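Local atomic coordinates of 3-deoxy-manno-octulosonate cytidylyltransferase (PDB entry 1H7E), a protein that catalyses the transfer of CMP from CTP to 3-deoxy-manno-octulosonate (KDO), releasing diphosphate, and so probably activates this eight-carbon sugar for lipopolysaccharide biosynthesis. Residues 142-153 / 203-214. Residues are numbered along the deposited sequence; the frame is centred on the assembly and turned at random.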
# COMPACT_ATOMS: atom_id res chain seq x y z
N VAL A 142 -0.27 8.77 1.27
CA VAL A 142 -0.85 7.76 0.43
C VAL A 142 0.08 7.56 -0.78
O VAL A 142 0.76 8.50 -1.21
CB VAL A 142 -2.30 8.15 -0.04
CG1 VAL A 142 -2.31 9.50 -0.78
CG2 VAL A 142 -2.90 7.05 -0.92
N VAL A 143 0.17 6.33 -1.26
CA VAL A 143 0.94 5.99 -2.45
C VAL A 143 -0.08 5.40 -3.41
O VAL A 143 -0.90 4.57 -2.99
CB VAL A 143 2.03 4.94 -2.13
CG1 VAL A 143 2.69 4.47 -3.45
CG2 VAL A 143 3.09 5.57 -1.24
N VAL A 144 -0.03 5.79 -4.69
CA VAL A 144 -0.99 5.33 -5.69
C VAL A 144 -0.36 4.66 -6.89
O VAL A 144 0.83 4.84 -7.14
CB VAL A 144 -1.88 6.53 -6.20
CG1 VAL A 144 -2.55 7.27 -5.02
CG2 VAL A 144 -1.03 7.51 -7.00
N ASN A 145 -1.14 3.88 -7.63
CA ASN A 145 -0.69 3.19 -8.84
C ASN A 145 -0.99 4.06 -10.10
O ASN A 145 -1.41 5.21 -9.93
CB ASN A 145 -1.27 1.75 -8.94
CG ASN A 145 -2.78 1.71 -9.19
OD1 ASN A 145 -3.42 2.71 -9.47
ND2 ASN A 145 -3.34 0.52 -9.05
N THR A 146 -0.76 3.55 -11.32
CA THR A 146 -1.02 4.35 -12.54
C THR A 146 -2.47 4.80 -12.76
O THR A 146 -2.71 5.80 -13.43
CB THR A 146 -0.52 3.69 -13.87
OG1 THR A 146 -1.05 2.36 -14.00
CG2 THR A 146 0.97 3.65 -13.91
N ARG A 147 -3.42 4.07 -12.19
CA ARG A 147 -4.84 4.41 -12.30
C ARG A 147 -5.25 5.35 -11.17
O ARG A 147 -6.42 5.73 -11.05
CB ARG A 147 -5.69 3.14 -12.24
CG ARG A 147 -5.60 2.25 -13.46
CD ARG A 147 -6.67 1.17 -13.43
NE ARG A 147 -6.38 0.09 -12.49
CZ ARG A 147 -5.55 -0.92 -12.73
NH1 ARG A 147 -4.90 -1.02 -13.89
NH2 ARG A 147 -5.39 -1.87 -11.82
N GLN A 148 -4.29 5.74 -10.35
CA GLN A 148 -4.55 6.61 -9.20
C GLN A 148 -5.25 5.88 -8.05
O GLN A 148 -5.76 6.50 -7.13
CB GLN A 148 -5.34 7.86 -9.59
CG GLN A 148 -4.62 8.71 -10.59
CD GLN A 148 -5.22 10.09 -10.65
OE1 GLN A 148 -6.34 10.27 -11.14
NE2 GLN A 148 -4.50 11.06 -10.11
N ASP A 149 -5.30 4.56 -8.13
CA ASP A 149 -5.87 3.77 -7.04
C ASP A 149 -4.87 3.77 -5.90
O ASP A 149 -3.66 3.66 -6.13
CB ASP A 149 -6.10 2.33 -7.48
CG ASP A 149 -7.17 2.20 -8.54
OD1 ASP A 149 -8.07 3.07 -8.62
OD2 ASP A 149 -7.13 1.19 -9.27
N ALA A 150 -5.35 3.85 -4.67
CA ALA A 150 -4.45 3.82 -3.52
C ALA A 150 -3.90 2.42 -3.28
O ALA A 150 -4.61 1.42 -3.44
CB ALA A 150 -5.17 4.32 -2.27
N LEU A 151 -2.59 2.36 -2.99
CA LEU A 151 -1.94 1.09 -2.67
C LEU A 151 -1.99 0.93 -1.14
O LEU A 151 -2.29 -0.13 -0.62
CB LEU A 151 -0.47 1.08 -3.14
CG LEU A 151 -0.26 1.10 -4.66
CD1 LEU A 151 1.24 1.04 -4.96
CD2 LEU A 151 -0.99 -0.06 -5.31
N TYR A 152 -1.73 2.02 -0.43
CA TYR A 152 -1.74 1.99 1.04
C TYR A 152 -1.76 3.43 1.57
O TYR A 152 -1.38 4.36 0.85
CB TYR A 152 -0.49 1.22 1.56
CG TYR A 152 -0.44 0.94 3.06
CD1 TYR A 152 -1.43 0.17 3.68
CD2 TYR A 152 0.57 1.47 3.87
CE1 TYR A 152 -1.42 -0.06 5.04
CE2 TYR A 152 0.58 1.23 5.26
CZ TYR A 152 -0.42 0.47 5.83
OH TYR A 152 -0.45 0.24 7.17
N PHE A 153 -2.24 3.59 2.81
CA PHE A 153 -2.30 4.89 3.51
C PHE A 153 -1.50 4.62 4.79
O PHE A 153 -1.70 3.59 5.43
CB PHE A 153 -3.72 5.26 3.97
CG PHE A 153 -4.68 5.57 2.85
CD1 PHE A 153 -5.37 4.55 2.19
CD2 PHE A 153 -4.90 6.89 2.48
CE1 PHE A 153 -6.28 4.82 1.15
CE2 PHE A 153 -5.81 7.20 1.44
CZ PHE A 153 -6.49 6.16 0.78
N LEU A 203 -8.42 1.99 6.19
CA LEU A 203 -7.73 0.73 5.95
C LEU A 203 -8.69 -0.43 6.12
O LEU A 203 -8.40 -1.52 5.65
CB LEU A 203 -6.50 0.57 6.86
CG LEU A 203 -5.37 1.58 6.55
CD1 LEU A 203 -4.18 1.40 7.53
CD2 LEU A 203 -4.92 1.41 5.10
N ARG A 204 -9.84 -0.21 6.78
CA ARG A 204 -10.81 -1.30 6.92
C ARG A 204 -11.32 -1.69 5.53
O ARG A 204 -11.53 -2.87 5.23
CB ARG A 204 -12.02 -0.91 7.78
CG ARG A 204 -12.94 -2.11 8.04
CD ARG A 204 -14.06 -1.78 9.01
NE ARG A 204 -13.56 -1.09 10.20
CZ ARG A 204 -14.33 -0.57 11.15
NH1 ARG A 204 -15.65 -0.69 11.06
NH2 ARG A 204 -13.79 0.13 12.14
N LEU A 205 -11.50 -0.69 4.67
CA LEU A 205 -11.99 -0.92 3.31
C LEU A 205 -10.95 -1.69 2.47
O LEU A 205 -11.30 -2.62 1.72
CB LEU A 205 -12.29 0.42 2.63
CG LEU A 205 -13.45 1.21 3.26
CD1 LEU A 205 -13.46 2.62 2.65
CD2 LEU A 205 -14.77 0.51 3.03
N MET A 206 -9.69 -1.28 2.59
CA MET A 206 -8.61 -1.91 1.85
C MET A 206 -8.42 -3.35 2.26
O MET A 206 -8.11 -4.20 1.42
CB MET A 206 -7.34 -1.10 2.01
CG MET A 206 -7.51 0.30 1.47
SD MET A 206 -5.94 1.10 1.36
CE MET A 206 -5.43 0.49 -0.27
N ASN A 207 -8.66 -3.65 3.53
CA ASN A 207 -8.53 -5.03 4.02
C ASN A 207 -9.48 -5.96 3.28
O ASN A 207 -9.15 -7.12 3.00
CB ASN A 207 -8.86 -5.09 5.52
CG ASN A 207 -8.58 -6.47 6.11
OD1 ASN A 207 -7.49 -7.01 5.95
ND2 ASN A 207 -9.60 -7.07 6.73
N ALA A 208 -10.67 -5.44 2.98
CA ALA A 208 -11.72 -6.20 2.29
C ALA A 208 -11.61 -6.16 0.77
O ALA A 208 -12.48 -6.66 0.07
CB ALA A 208 -13.08 -5.68 2.74
N GLY A 209 -10.56 -5.53 0.25
CA GLY A 209 -10.37 -5.48 -1.19
C GLY A 209 -11.22 -4.45 -1.92
O GLY A 209 -11.44 -4.55 -3.13
N ILE A 210 -11.72 -3.45 -1.19
CA ILE A 210 -12.54 -2.41 -1.80
C ILE A 210 -11.59 -1.32 -2.29
O ILE A 210 -10.82 -0.74 -1.51
CB ILE A 210 -13.55 -1.84 -0.79
CG1 ILE A 210 -14.58 -2.92 -0.44
CG2 ILE A 210 -14.23 -0.59 -1.36
CD1 ILE A 210 -15.30 -2.66 0.87
N ASN A 211 -11.64 -1.05 -3.58
CA ASN A 211 -10.77 -0.05 -4.19
C ASN A 211 -11.10 1.39 -3.84
O ASN A 211 -12.26 1.79 -3.82
CB ASN A 211 -10.78 -0.22 -5.71
CG ASN A 211 -9.81 0.72 -6.39
OD1 ASN A 211 -8.62 0.75 -6.05
ND2 ASN A 211 -10.31 1.53 -7.33
N ILE A 212 -10.06 2.17 -3.55
CA ILE A 212 -10.24 3.57 -3.23
C ILE A 212 -9.39 4.36 -4.22
O ILE A 212 -8.16 4.22 -4.22
CB ILE A 212 -9.78 3.89 -1.79
CG1 ILE A 212 -10.55 3.05 -0.77
CG2 ILE A 212 -9.92 5.40 -1.52
CD1 ILE A 212 -10.01 3.25 0.67
N ARG A 213 -10.04 5.12 -5.11
CA ARG A 213 -9.31 5.93 -6.06
C ARG A 213 -9.04 7.28 -5.41
O ARG A 213 -9.93 7.87 -4.81
CB ARG A 213 -10.05 6.07 -7.38
CG ARG A 213 -9.24 6.83 -8.44
CD ARG A 213 -9.66 6.47 -9.86
NE ARG A 213 -9.47 5.04 -10.12
CZ ARG A 213 -10.29 4.28 -10.85
NH1 ARG A 213 -11.38 4.81 -11.41
NH2 ARG A 213 -10.04 2.98 -10.96
N THR A 214 -7.81 7.77 -5.53
CA THR A 214 -7.40 9.00 -4.87
C THR A 214 -6.97 10.06 -5.87
O THR A 214 -5.85 9.97 -6.38
CB THR A 214 -6.21 8.69 -3.87
OG1 THR A 214 -6.57 7.58 -3.04
CG2 THR A 214 -5.95 9.85 -2.94
O HOH W 1 -7.27 0.90 -3.56
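With chi1 at -175°, Arg-213 swings CG to the far side of CB from its own N, and a bend at chi3 then lays its guanidinium edge against Asp-149. The guanidinium and carboxylate planes are 21° apart; NE donates to OD1 of Asp-149 at 2.8 Å in a salt bridge, while NH2 adds a weak bond to the same oxygen. Asn-211 ND2 reaches that OD1 at 3.0 Å from the opposite face, its amide turned 78° to the carboxylate, so two side chains grip one oxygen. A lysine in place of Arg-213, with a single ammonium, would probably be unable to serve Asp-149 and Asp-117 together as the arginine does, leaving one carboxylate without its mate. Two straight backbone bonds, Thr-214 N to Gln-148 O and Ala-150 N to Ile-212 O (2.9 Å each), flank the single bridge Asp-149/Arg-213. They tie the antiparallel pair 141-144 and 150-154, at its connecting turn and the start of its second strand, to 212-216, an edge strand, within this chain, of the main mixed sheet in this GT-A-like nucleotidyltransferase. One water extends the join, donating to Ala-150 O and Asn-211 OD1 and accepting from Ile-212 N. Beyond it, Met-206 brings SD to the ring edge of Phe-153, 4.8 Å from the centroid, a Met-aromatic contact. Leu-203 CD2 packs 3.8 Å from CE1 of Tyr-152, whose hydroxyl bonds to Glu-198.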